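Local coordinates for protein N-acetylgalactosaminyltransferase 7 (Homo sapiens, PDB 6IWR) that belongs to the glycosyltransferase enzymes and joins a GT-A type domain to a ricin-type beta-trefoil lectin domain in one chain, at residues Leu147-Val152 / Gly234-Tyr239; Leu179-Leu184 / Leu208-Arg213; Pro468-Asp473 / Ile513-Gln518; Gln521-Leu526 / Ile537-Leu542. All blocks are in the same frame, centred on the assembly; numbering follows the deposited sequence.

Contact 1 (Leu147-Val152 / Gly234-Tyr239); sequences LTSSVV and GQVLIY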
loop_
_atom_site.group_PDB
_atom_site.type_symbol
_atom_site.label_atom_id
_atom_site.label_comp_id
_atom_site.label_asym_id
_atom_site.label_seq_id
_atom_site.Cartn_x
_atom_site.Cartn_y
_atom_site.Cartn_z
ATOM N N LEU A 147 -7.547 -5.271 45.348
ATOM C CA LEU A 147 -7.754 -3.841 45.224
ATOM C C LEU A 147 -8.929 -3.543 44.316
ATOM O O LEU A 147 -9.202 -4.280 43.397
ATOM C CB LEU A 147 -6.522 -3.195 44.612
ATOM C CG LEU A 147 -5.324 -2.658 45.386
ATOM C CD1 LEU A 147 -5.442 -2.805 46.878
ATOM C CD2 LEU A 147 -4.034 -3.270 44.895
ATOM N N THR A 148 -9.620 -2.445 44.564
ATOM C CA THR A 148 -10.638 -1.962 43.636
ATOM C C THR A 148 -9.985 -1.267 42.432
ATOM O O THR A 148 -8.793 -0.963 42.436
ATOM C CB THR A 148 -11.573 -0.997 44.342
ATOM O OG1 THR A 148 -10.828 0.163 44.744
ATOM C CG2 THR A 148 -12.189 -1.658 45.577
ATOM N N SER A 149 -10.770 -0.987 41.389
ATOM C CA SER A 149 -10.191 -0.352 40.208
ATOM C C SER A 149 -11.120 0.675 39.579
ATOM O O SER A 149 -12.347 0.494 39.525
ATOM C CB SER A 149 -9.807 -1.393 39.133
ATOM O OG SER A 149 -8.776 -2.243 39.600
ATOM N N SER A 150 -10.518 1.743 39.070
ATOM C CA SER A 150 -11.165 2.607 38.089
ATOM C C SER A 150 -10.685 2.169 36.708
ATOM O O SER A 150 -9.476 2.187 36.450
ATOM C CB SER A 150 -10.808 4.072 38.355
ATOM O OG SER A 150 -11.235 4.492 39.653
ATOM N N VAL A 151 -11.585 1.734 35.830
ATOM C CA VAL A 151 -11.161 1.527 34.448
ATOM C C VAL A 151 -11.376 2.835 33.698
ATOM O O VAL A 151 -12.453 3.445 33.775
ATOM C CB VAL A 151 -11.878 0.334 33.763
ATOM C CG1 VAL A 151 -12.146 -0.831 34.713
ATOM C CG2 VAL A 151 -13.144 0.735 33.028
ATOM N N VAL A 152 -10.339 3.304 33.012
ATOM C CA VAL A 152 -10.432 4.531 32.236
ATOM C C VAL A 152 -10.283 4.167 30.770
ATOM O O VAL A 152 -9.404 3.381 30.403
ATOM C CB VAL A 152 -9.399 5.585 32.678
ATOM C CG1 VAL A 152 -8.971 5.362 34.138
ATOM C CG2 VAL A 152 -8.256 5.548 31.814
ATOM N N GLY A 234 -10.905 4.441 42.401
ATOM C CA GLY A 234 -10.360 3.110 42.485
ATOM C C GLY A 234 -8.954 3.068 43.065
ATOM O O GLY A 234 -8.152 3.997 43.020
ATOM N N GLN A 235 -8.623 1.936 43.644
ATOM C CA GLN A 235 -7.263 1.802 44.114
ATOM C C GLN A 235 -6.283 1.582 42.966
ATOM O O GLN A 235 -5.165 2.109 43.016
ATOM C CB GLN A 235 -7.191 0.672 45.135
ATOM C CG GLN A 235 -8.065 0.925 46.353
ATOM C CD GLN A 235 -8.182 -0.285 47.251
ATOM O OE1 GLN A 235 -8.499 -1.383 46.779
ATOM N NE2 GLN A 235 -7.916 -0.098 48.553
ATOM N N VAL A 236 -6.658 0.835 41.919
ATOM C CA VAL A 236 -5.768 0.723 40.772
ATOM C C VAL A 236 -6.466 1.290 39.550
ATOM O O VAL A 236 -7.692 1.226 39.426
ATOM C CB VAL A 236 -5.260 -0.718 40.506
ATOM C CG1 VAL A 236 -5.384 -1.594 41.743
ATOM C CG2 VAL A 236 -5.875 -1.339 39.267
ATOM N N LEU A 237 -5.669 1.902 38.668
ATOM C CA LEU A 237 -6.127 2.325 37.351
ATOM C C LEU A 237 -5.971 1.178 36.362
ATOM O O LEU A 237 -4.922 0.534 36.320
ATOM C CB LEU A 237 -5.334 3.534 36.870
ATOM C CG LEU A 237 -5.452 4.794 37.731
ATOM C CD1 LEU A 237 -4.351 5.773 37.371
ATOM C CD2 LEU A 237 -6.855 5.420 37.515
ATOM N N ILE A 238 -7.019 0.895 35.595
ATOM C CA ILE A 238 -6.933 -0.062 34.501
ATOM C C ILE A 238 -7.260 0.708 33.238
ATOM O O ILE A 238 -8.403 1.139 33.053
ATOM C CB ILE A 238 -7.881 -1.258 34.665
ATOM C CG1 ILE A 238 -7.715 -1.922 36.037
ATOM C CG2 ILE A 238 -7.626 -2.288 33.520
ATOM C CD1 ILE A 238 -8.471 -3.230 36.178
ATOM N N TYR A 239 -6.268 0.878 32.368
ATOM C CA TYR A 239 -6.499 1.523 31.084
ATOM C C TYR A 239 -6.941 0.504 30.040
ATOM O O TYR A 239 -6.440 -0.623 29.999
ATOM C CB TYR A 239 -5.230 2.249 30.619
ATOM C CG TYR A 239 -4.934 3.465 31.441
ATOM C CD1 TYR A 239 -5.470 4.696 31.095
ATOM C CD2 TYR A 239 -4.139 3.377 32.584
ATOM C CE1 TYR A 239 -5.224 5.837 31.870
ATOM C CE2 TYR A 239 -3.884 4.494 33.366
ATOM C CZ TYR A 239 -4.436 5.730 33.008
ATOM O OH TYR A 239 -4.203 6.860 33.778
#
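Ser-149 to Val-152 run parallel to Val-236 to Tyr-239, with axes 4.7 Å apart and directions 26° from each other. Four backbone hydrogen bonds join the two segments, from Val-236 N to Thr-148 O through to Val-152 N to Ile-238 O. Ahead of the strands, Thr-148 and Gln-235 exchange bonds. Thr-148 N lies in the plane of the Gln-235 amide and reaches a lone pair of OE1 at 2.7 Å. In return Gln-235 N donates to Thr-148 OG1 at 3.0 Å, the hydroxyl standing between its own backbone N and carbonyl carbon (chi1 64°). Leu-147 crosses Val-236 at about a right angle, CB to CG1 3.5 Å. On the face of Ser-149, Ile-238 CD1 lies 3.6 Å from Ser-149 OG, which bonds to Tyr-251 of helix 251-260. On the other face, Ser-150 OG takes a weak bond from Gly-234 N and a stronger one with Glu-181, while Val-152 CG1 meets Leu-237 CD2 at 4.0 Å. These strands belong to the parallel part of the GT-A sheet; the Tyr-239 side chain is about 12 Å from a bound manganese ion. Thr-148 and Gln-235 thus add two side-chain-to-backbone bonds just ahead of the strands, and both buried serine hydroxyls have partners.

Contact 2 (Leu179-Leu184 / Leu208-Arg213); sequences LAEIVL and LVKVFR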
loop_
_atom_site.group_PDB
_atom_site.type_symbol
_atom_site.label_atom_id
_atom_site.label_comp_id
_atom_site.label_asym_id
_atom_site.label_seq_id
_atom_site.Cartn_x
_atom_site.Cartn_y
_atom_site.Cartn_z
ATOM N N LEU A 179 -15.278 -2.990 40.954
ATOM C CA LEU A 179 -15.392 -1.977 39.914
ATOM C C LEU A 179 -15.852 -0.679 40.554
ATOM O O LEU A 179 -17.043 -0.481 40.798
ATOM C CB LEU A 179 -16.369 -2.429 38.849
ATOM C CG LEU A 179 -15.982 -2.045 37.429
ATOM C CD1 LEU A 179 -17.217 -1.676 36.640
ATOM C CD2 LEU A 179 -14.957 -0.942 37.381
ATOM N N ALA A 180 -14.915 0.229 40.809
ATOM C CA ALA A 180 -15.259 1.453 41.518
ATOM C C ALA A 180 -15.985 2.467 40.638
ATOM O O ALA A 180 -16.777 3.266 41.157
ATOM C CB ALA A 180 -13.994 2.081 42.100
ATOM N N GLU A 181 -15.724 2.462 39.327
ATOM C CA GLU A 181 -16.223 3.450 38.372
ATOM C C GLU A 181 -15.594 3.144 37.019
ATOM O O GLU A 181 -14.503 2.571 36.942
ATOM C CB GLU A 181 -15.878 4.891 38.797
ATOM C CG GLU A 181 -14.380 5.182 38.718
ATOM C CD GLU A 181 -13.979 6.594 39.134
ATOM O OE1 GLU A 181 -14.868 7.486 39.156
ATOM O OE2 GLU A 181 -12.766 6.801 39.435
ATOM N N ILE A 182 -16.284 3.531 35.953
ATOM C CA ILE A 182 -15.742 3.483 34.607
ATOM C C ILE A 182 -15.711 4.920 34.115
ATOM O O ILE A 182 -16.764 5.540 33.917
ATOM C CB ILE A 182 -16.565 2.593 33.666
ATOM C CG1 ILE A 182 -16.564 1.129 34.159
ATOM C CG2 ILE A 182 -16.006 2.714 32.246
ATOM C CD1 ILE A 182 -17.499 0.179 33.371
ATOM N N VAL A 183 -14.512 5.458 33.939
ATOM C CA VAL A 183 -14.317 6.850 33.548
ATOM C C VAL A 183 -13.996 6.892 32.060
ATOM O O VAL A 183 -12.933 6.421 31.636
ATOM C CB VAL A 183 -13.194 7.499 34.371
ATOM C CG1 VAL A 183 -12.790 8.850 33.759
ATOM C CG2 VAL A 183 -13.616 7.654 35.811
ATOM N N LEU A 184 -14.907 7.437 31.259
ATOM C CA LEU A 184 -14.623 7.656 29.847
ATOM C C LEU A 184 -14.044 9.053 29.705
ATOM O O LEU A 184 -14.570 10.005 30.290
ATOM C CB LEU A 184 -15.874 7.501 28.980
ATOM C CG LEU A 184 -16.811 6.311 29.213
ATOM C CD1 LEU A 184 -18.081 6.493 28.385
ATOM C CD2 LEU A 184 -16.165 4.934 28.930
ATOM N N LEU A 208 -22.287 4.716 37.824
ATOM C CA LEU A 208 -21.084 3.895 37.793
ATOM C C LEU A 208 -20.150 4.341 36.675
ATOM O O LEU A 208 -18.922 4.330 36.840
ATOM C CB LEU A 208 -21.474 2.423 37.619
ATOM C CG LEU A 208 -20.570 1.339 38.229
ATOM C CD1 LEU A 208 -19.929 0.562 37.103
ATOM C CD2 LEU A 208 -19.523 1.903 39.192
ATOM N N VAL A 209 -20.721 4.721 35.526
ATOM C CA VAL A 209 -19.988 5.140 34.342
ATOM C C VAL A 209 -20.118 6.646 34.217
ATOM O O VAL A 209 -21.197 7.205 34.414
ATOM C CB VAL A 209 -20.529 4.443 33.082
ATOM C CG1 VAL A 209 -19.692 4.813 31.817
ATOM C CG2 VAL A 209 -20.630 2.937 33.314
ATOM N N LYS A 210 -19.022 7.306 33.910
ATOM C CA LYS A 210 -19.030 8.751 33.828
ATOM C C LYS A 210 -18.109 9.148 32.682
ATOM O O LYS A 210 -17.211 8.391 32.293
ATOM C CB LYS A 210 -18.617 9.389 35.181
ATOM C CG LYS A 210 -17.468 8.671 35.917
ATOM C CD LYS A 210 -17.273 9.114 37.375
ATOM C CE LYS A 210 -18.369 8.562 38.318
ATOM N NZ LYS A 210 -17.907 7.437 39.180
ATOM N N VAL A 211 -18.378 10.315 32.100
ATOM C CA VAL A 211 -17.587 10.832 30.995
ATOM C C VAL A 211 -17.097 12.208 31.389
ATOM O O VAL A 211 -17.830 12.973 32.013
ATOM C CB VAL A 211 -18.390 10.898 29.679
ATOM C CG1 VAL A 211 -19.579 11.841 29.821
ATOM C CG2 VAL A 211 -17.483 11.323 28.543
ATOM N N PHE A 212 -15.864 12.516 31.031
ATOM C CA PHE A 212 -15.318 13.852 31.194
ATOM C C PHE A 212 -14.785 14.290 29.847
ATOM O O PHE A 212 -14.071 13.530 29.187
ATOM C CB PHE A 212 -14.209 13.907 32.252
ATOM C CG PHE A 212 -14.668 13.524 33.638
ATOM C CD1 PHE A 212 -15.682 14.221 34.267
ATOM C CD2 PHE A 212 -14.069 12.469 34.314
ATOM C CE1 PHE A 212 -16.098 13.870 35.535
ATOM C CE2 PHE A 212 -14.485 12.107 35.594
ATOM C CZ PHE A 212 -15.502 12.816 36.208
ATOM N N ARG A 213 -15.163 15.498 29.435
ATOM C CA ARG A 213 -14.743 16.092 28.175
ATOM C C ARG A 213 -13.471 16.906 28.349
ATOM O O ARG A 213 -13.293 17.612 29.344
ATOM C CB ARG A 213 -15.830 17.000 27.625
ATOM C CG ARG A 213 -16.721 16.355 26.638
ATOM C CD ARG A 213 -17.601 15.312 27.284
ATOM N NE ARG A 213 -18.224 14.475 26.255
ATOM C CZ ARG A 213 -19.438 13.963 26.367
ATOM N NH1 ARG A 213 -20.158 14.210 27.455
ATOM N NH2 ARG A 213 -19.939 13.236 25.395
#
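Lys-210 meets Glu-181 at about a right angle, its ammonium NZ lying 3.0 Å from OE1 in a salt bridge that uses the anti lone pair of that oxygen. The lysine CG stands between its backbone N and carbonyl carbon (chi1 40°), and the chain then bends at chi3 and chi4. The second carboxylate oxygen, OE2, bonds to Ser-150 OG and Leu-233 N, so both ends of the carboxylate are held. Beside the lysine, Val-183 spreads its two branches: CG2 touches Lys-210 CG at 4.0 Å, and CG1, anti to the backbone N (chi1 168°), approaches Phe-212 CD2 at 3.9 Å. Strands 179-186 and 209-213 are the two parallel arms of a beta-alpha-beta unit within the GT-A sheet, connected through helix 197-201; their axes are 4.6 Å apart and their directions differ by 25°, and four backbone hydrogen bonds join the segments. On the other face, Ile-182 and Val-209 lie side by side and point the same way, CB to CG2 4.1 Å. Leu-184 slants across Val-209 instead, its CD1 turned to CG1. Helix 160-173 packs on Ile-182, Leu-184 and Leu-208, and Leu-179 and Leu-208 meet through their CD1 methyls at 3.5 Å.

Contact 3 (Pro468-Asp473 / Ile513-Gln518); sequences PPKNVD and INEANQ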
loop_
_atom_site.group_PDB
_atom_site.type_symbol
_atom_site.label_atom_id
_atom_site.label_comp_id
_atom_site.label_asym_id
_atom_site.label_seq_id
_atom_site.Cartn_x
_atom_site.Cartn_y
_atom_site.Cartn_z
ATOM N N PRO A 468 23.121 -2.168 16.491
ATOM C CA PRO A 468 23.488 -1.800 15.120
ATOM C C PRO A 468 24.882 -1.217 15.080
ATOM O O PRO A 468 25.314 -0.593 16.057
ATOM C CB PRO A 468 22.445 -0.740 14.756
ATOM C CG PRO A 468 22.257 0.001 16.059
ATOM C CD PRO A 468 22.307 -1.107 17.126
ATOM N N PRO A 469 25.615 -1.400 13.979
ATOM C CA PRO A 469 26.908 -0.723 13.835
ATOM C C PRO A 469 26.748 0.790 13.789
ATOM O O PRO A 469 25.724 1.315 13.351
ATOM C CB PRO A 469 27.446 -1.265 12.503
ATOM C CG PRO A 469 26.725 -2.541 12.274
ATOM C CD PRO A 469 25.373 -2.366 12.895
ATOM N N LYS A 470 27.784 1.490 14.248
ATOM C CA LYS A 470 27.840 2.940 14.139
ATOM C C LYS A 470 27.686 3.349 12.686
ATOM O O LYS A 470 27.917 2.531 11.790
ATOM C CB LYS A 470 29.159 3.468 14.691
ATOM C CG LYS A 470 29.286 3.357 16.190
ATOM C CD LYS A 470 30.748 3.343 16.638
ATOM C CE LYS A 470 31.158 1.928 17.034
ATOM N NZ LYS A 470 32.332 1.895 17.958
ATOM N N ASN A 471 27.288 4.590 12.424
ATOM C CA ASN A 471 27.202 5.070 11.049
ATOM C C ASN A 471 28.537 5.655 10.608
ATOM O O ASN A 471 29.237 6.283 11.402
ATOM C CB ASN A 471 26.115 6.133 10.904
ATOM C CG ASN A 471 24.730 5.556 10.982
ATOM O OD1 ASN A 471 24.475 4.453 10.480
ATOM N ND2 ASN A 471 23.817 6.286 11.621
ATOM N N VAL A 472 28.892 5.441 9.345
ATOM C CA VAL A 472 29.959 6.241 8.748
ATOM C C VAL A 472 29.437 7.622 8.380
ATOM O O VAL A 472 30.043 8.644 8.721
ATOM C CB VAL A 472 30.573 5.542 7.518
ATOM C CG1 VAL A 472 31.631 6.449 6.901
ATOM C CG2 VAL A 472 31.186 4.215 7.899
ATOM N N ASP A 473 28.298 7.671 7.696
ATOM C CA ASP A 473 27.695 8.912 7.242
ATOM C C ASP A 473 26.205 8.652 7.035
ATOM O O ASP A 473 25.759 7.500 6.967
ATOM C CB ASP A 473 28.392 9.395 5.966
ATOM C CG ASP A 473 28.331 10.897 5.785
ATOM O OD1 ASP A 473 27.386 11.527 6.284
ATOM O OD2 ASP A 473 29.229 11.448 5.107
ATOM N N ILE A 513 25.001 4.901 5.807
ATOM C CA ILE A 513 25.975 3.856 5.534
ATOM C C ILE A 513 26.642 3.451 6.840
ATOM O O ILE A 513 27.098 4.303 7.613
ATOM C CB ILE A 513 27.020 4.291 4.492
ATOM C CG1 ILE A 513 27.719 3.054 3.933
ATOM C CG2 ILE A 513 28.060 5.148 5.119
ATOM C CD1 ILE A 513 28.764 3.386 2.959
ATOM N N ASN A 514 26.714 2.143 7.049
ATOM C CA ASN A 514 27.257 1.447 8.201
ATOM C C ASN A 514 28.773 1.445 8.216
ATOM O O ASN A 514 29.428 1.478 7.176
ATOM C CB ASN A 514 26.853 -0.026 8.144
ATOM C CG ASN A 514 25.839 -0.348 9.117
ATOM O OD1 ASN A 514 25.571 0.458 10.012
ATOM N ND2 ASN A 514 25.255 -1.536 9.001
ATOM N N GLU A 515 29.324 1.280 9.419
ATOM C CA GLU A 515 30.675 0.743 9.520
ATOM C C GLU A 515 30.747 -0.703 9.047
ATOM O O GLU A 515 31.850 -1.213 8.819
ATOM C CB GLU A 515 31.201 0.820 10.945
ATOM C CG GLU A 515 31.627 2.205 11.389
ATOM C CD GLU A 515 32.280 2.180 12.761
ATOM O OE1 GLU A 515 32.231 1.111 13.419
ATOM O OE2 GLU A 515 32.852 3.213 13.169
ATOM N N ALA A 516 29.608 -1.385 8.911
ATOM C CA ALA A 516 29.582 -2.733 8.361
ATOM C C ALA A 516 29.417 -2.733 6.850
ATOM O O ALA A 516 29.231 -3.799 6.249
ATOM C CB ALA A 516 28.471 -3.557 9.006
ATOM N N ASN A 517 29.481 -1.566 6.220
ATOM C CA ASN A 517 29.350 -1.477 4.782
ATOM C C ASN A 517 27.912 -1.729 4.324
ATOM O O ASN A 517 27.679 -2.194 3.208
ATOM C CB ASN A 517 30.328 -2.443 4.112
ATOM C CG ASN A 517 31.780 -2.082 4.398
ATOM O OD1 ASN A 517 32.232 -1.009 4.023
ATOM N ND2 ASN A 517 32.515 -2.973 5.045
ATOM N N GLN A 518 26.923 -1.426 5.165
ATOM C CA GLN A 518 25.530 -1.558 4.765
ATOM C C GLN A 518 24.969 -0.184 4.419
ATOM O O GLN A 518 25.156 0.777 5.171
ATOM C CB GLN A 518 24.701 -2.232 5.863
ATOM C CG GLN A 518 25.280 -3.565 6.375
ATOM C CD GLN A 518 24.393 -4.253 7.430
ATOM O OE1 GLN A 518 24.146 -3.713 8.516
ATOM N NE2 GLN A 518 23.917 -5.458 7.104
#
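Val-472 and Asp-473 both face Ile-513 across an antiparallel pairing, a classic beta bulge in strand 471-474, which pairs with strand 511-514 of the ricin-type beta-trefoil lectin domain. The evidence is the register, which shifts by one residue between the Asn-471/Asn-514 pair and the Asp-473/Ile-513 pair. Two bonds grip Ile-513 there: its O accepts from Val-472 N at 2.7 Å, and its N donates to Asp-473 O at 2.9 Å. Next to them Val-472, though exposed, lies side by side with Ile-513, pointing the same way, with Val-472 CB 3.5 Å from Ile-513 CG2. That methyl stands between the backbone N and carbonyl carbon of Ile-513, because CG1 is anti to the N (chi1 -162°). Further along, Glu-515 N bonds to Lys-470 O at 3.0 Å, at the start of a type I turn from Asn-514 to Asn-517. Pro-469 lies against the Asn-514 amide with its ring carbons, CB 3.6 Å from OD1 and CG 3.7 Å from ND2, and CG also meets Ala-516 CB at 3.8 Å.

Outside this tightly packed part the segments have other partners. Asn-471 ND2 bonds to Ala-422 O of helix 417-423, against which Pro-468 also packs, so the 468-473 segment joins that helix to the sheet; Asp-473 forms a salt bridge with Lys-552. The solvent side is looser. Lys-470 and Glu-515 are both exposed, and the Lys-470 carbon chain passes obliquely by the Glu-515 carboxylate, without a salt bridge: Lys-470 NZ remains 4.6 Å from Glu-515 OE1.

Contact 4 (Gln521-Leu526 / Ile537-Leu542); sequences QYDQCL and ITHCNL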
loop_
_atom_site.group_PDB
_atom_site.type_symbol
_atom_site.label_atom_id
_atom_site.label_comp_id
_atom_site.label_asym_id
_atom_site.label_seq_id
_atom_site.Cartn_x
_atom_site.Cartn_y
_atom_site.Cartn_z
ATOM N N GLN A 521 18.089 2.304 4.367
ATOM C CA GLN A 521 16.968 3.194 4.614
ATOM C C GLN A 521 16.049 2.438 5.537
ATOM O O GLN A 521 15.680 1.320 5.243
ATOM C CB GLN A 521 16.239 3.527 3.317
ATOM C CG GLN A 521 15.005 4.396 3.482
ATOM C CD GLN A 521 14.468 4.914 2.171
ATOM O OE1 GLN A 521 13.629 4.294 1.551
ATOM N NE2 GLN A 521 14.949 6.057 1.753
ATOM N N TYR A 522 15.676 3.029 6.657
ATOM C CA TYR A 522 14.820 2.325 7.602
ATOM C C TYR A 522 15.470 1.006 8.031
ATOM O O TYR A 522 16.567 0.997 8.551
ATOM C CB TYR A 522 13.406 2.117 7.054
ATOM C CG TYR A 522 12.754 3.344 6.502
ATOM C CD1 TYR A 522 12.608 4.475 7.269
ATOM C CD2 TYR A 522 12.271 3.361 5.215
ATOM C CE1 TYR A 522 12.008 5.598 6.757
ATOM C CE2 TYR A 522 11.675 4.478 4.702
ATOM C CZ TYR A 522 11.549 5.593 5.476
ATOM O OH TYR A 522 10.943 6.700 4.953
ATOM N N ASP A 523 14.760 -0.096 7.875
ATOM C CA ASP A 523 15.279 -1.401 8.195
ATOM C C ASP A 523 15.833 -2.114 6.967
ATOM O O ASP A 523 16.334 -3.216 7.067
ATOM C CB ASP A 523 14.187 -2.241 8.868
ATOM C CG ASP A 523 13.026 -2.539 7.946
ATOM O OD1 ASP A 523 12.490 -1.607 7.331
ATOM O OD2 ASP A 523 12.647 -3.711 7.827
ATOM N N GLN A 524 15.723 -1.484 5.809
ATOM C CA GLN A 524 16.177 -2.073 4.560
ATOM C C GLN A 524 17.613 -1.740 4.207
ATOM O O GLN A 524 18.184 -0.803 4.726
ATOM C CB GLN A 524 15.260 -1.673 3.411
ATOM C CG GLN A 524 13.777 -1.804 3.705
ATOM C CD GLN A 524 13.171 -3.058 3.139
ATOM O OE1 GLN A 524 12.906 -3.155 1.954
ATOM N NE2 GLN A 524 12.947 -4.020 3.990
ATOM N N CYS A 525 18.185 -2.539 3.317
ATOM C CA CYS A 525 19.498 -2.288 2.732
ATOM C C CYS A 525 19.440 -2.274 1.210
ATOM O O CYS A 525 18.580 -2.901 0.590
ATOM C CB CYS A 525 20.514 -3.337 3.174
ATOM S SG CYS A 525 20.869 -3.193 4.822
ATOM N N LEU A 526 20.351 -1.512 0.606
ATOM C CA LEU A 526 20.534 -1.540 -0.834
ATOM C C LEU A 526 21.534 -2.637 -1.164
ATOM O O LEU A 526 22.500 -2.855 -0.424
ATOM C CB LEU A 526 21.035 -0.209 -1.408
ATOM C CG LEU A 526 20.516 1.170 -0.992
ATOM C CD1 LEU A 526 20.039 1.969 -2.179
ATOM C CD2 LEU A 526 19.404 1.072 0.019
ATOM N N ILE A 537 16.221 -2.567 -3.046
ATOM C CA ILE A 537 16.007 -2.361 -1.614
ATOM C C ILE A 537 15.358 -3.624 -1.055
ATOM O O ILE A 537 14.327 -4.065 -1.576
ATOM C CB ILE A 537 15.095 -1.152 -1.361
ATOM C CG1 ILE A 537 15.872 0.078 -1.001
ATOM C CG2 ILE A 537 14.235 -1.380 -0.145
ATOM C CD1 ILE A 537 15.130 0.872 0.056
ATOM N N THR A 538 15.935 -4.206 0.001
ATOM C CA THR A 538 15.322 -5.387 0.609
ATOM C C THR A 538 15.503 -5.368 2.105
ATOM O O THR A 538 16.222 -4.534 2.657
ATOM C CB THR A 538 15.913 -6.722 0.142
ATOM O OG1 THR A 538 16.860 -6.512 -0.911
ATOM C CG2 THR A 538 14.811 -7.652 -0.311
ATOM N N HIS A 539 14.892 -6.359 2.747
ATOM C CA HIS A 539 15.092 -6.543 4.170
ATOM C C HIS A 539 16.511 -7.032 4.456
ATOM O O HIS A 539 17.101 -7.815 3.701
ATOM C CB HIS A 539 14.070 -7.515 4.752
ATOM C CG HIS A 539 14.165 -7.638 6.239
ATOM N ND1 HIS A 539 14.456 -8.826 6.874
ATOM C CD2 HIS A 539 14.069 -6.702 7.214
ATOM C CE1 HIS A 539 14.503 -8.622 8.180
ATOM N NE2 HIS A 539 14.275 -7.342 8.412
ATOM N N CYS A 540 17.023 -6.593 5.602
ATOM C CA CYS A 540 18.435 -6.579 5.922
ATOM C C CYS A 540 18.671 -7.364 7.206
ATOM O O CYS A 540 17.869 -7.279 8.132
ATOM C CB CYS A 540 18.894 -5.121 6.068
ATOM S SG CYS A 540 20.579 -5.016 5.630
ATOM N N ASN A 541 19.760 -8.134 7.273
ATOM C CA ASN A 541 20.153 -8.822 8.504
ATOM C C ASN A 541 21.636 -8.576 8.774
ATOM O O ASN A 541 22.422 -8.341 7.854
ATOM C CB ASN A 541 19.882 -10.339 8.446
ATOM C CG ASN A 541 18.392 -10.685 8.555
ATOM O OD1 ASN A 541 17.607 -9.967 9.194
ATOM N ND2 ASN A 541 17.998 -11.803 7.934
ATOM N N LEU A 542 22.022 -8.682 10.045
ATOM C CA LEU A 542 23.271 -8.076 10.501
ATOM C C LEU A 542 24.447 -8.268 9.540
ATOM O O LEU A 542 25.298 -7.376 9.412
ATOM C CB LEU A 542 23.640 -8.604 11.882
ATOM C CG LEU A 542 23.976 -7.414 12.785
ATOM C CD1 LEU A 542 25.185 -7.761 13.638
ATOM C CD2 LEU A 542 24.234 -6.131 11.958
#
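Cys-525 and Cys-540 reach each other from differing first torsions. Cys-525 SG lies beside its backbone N, anti to the carbonyl carbon (chi1 -68°), whereas Cys-540 SG is swung anti to its N (chi1 -151°). The sulfurs join at 2.0 Å, and the torsion about the S-S bond is -87°, close to the quarter turn usual for a disulfide. The bridge staples a beta hairpin, strands 524-529 and 534-539, in the ricin-type beta-trefoil domain, linking the first strand to the residue just past the end of the second. Next to it, Cys-525 and Thr-538 form an antiparallel hydrogen-bonded pair: Cys-525 N donates to Thr-538 O at 2.9 Å, and Thr-538 N to Cys-525 O at 3.0 Å.

On the other side of the hairpin Leu-526 CD2 touches Ile-537 CG1 at 3.8 Å. Gln-521 crosses Ile-537 at about a right angle, its OE1 lying 4.0 Å from CD1, and its NE2 bonds to the carbonyls of Asn-508 and Leu-510. Gln-521 also opens a type II' turn that ends at Gln-524. The Gln-524 chain bends at chi2, which carries CD over the Thr-538 peptide, with CD 3.4 Å from the carbonyl C; Gln-524 OE1 accepts from Asn-493 N. Gln-524 NE2 and His-539 N are both donors and make no bond to each other. At the exposed end, Asp-523 approaches the edge of the His-539 ring near its plane, OD2 lying 3.4 Å from CD2.

Following the chain, the 147-152 strand comes first, and contact 1 closes its loop when 234-239 pairs with it. Contact 2 lies wholly within that loop, closing a shorter one between 179-184 and 208-213. The two touch, since strands 149-155 and 179-186 are neighbours in one sheet, with centres 11 Å apart. Further on, contact 3 closes a loop of 39 residues by pairing 468-473 with 513-518 in the beta-trefoil region, and then contact 4 closes a tight hairpin. These last two follow in series and share the second sheet, with centres 12 Å apart. Contacts 1 and 2 lie in the GT-A sheet, 3 and 4 in the beta-trefoil part, with about 47 Å between the centres of contacts 1 and 3.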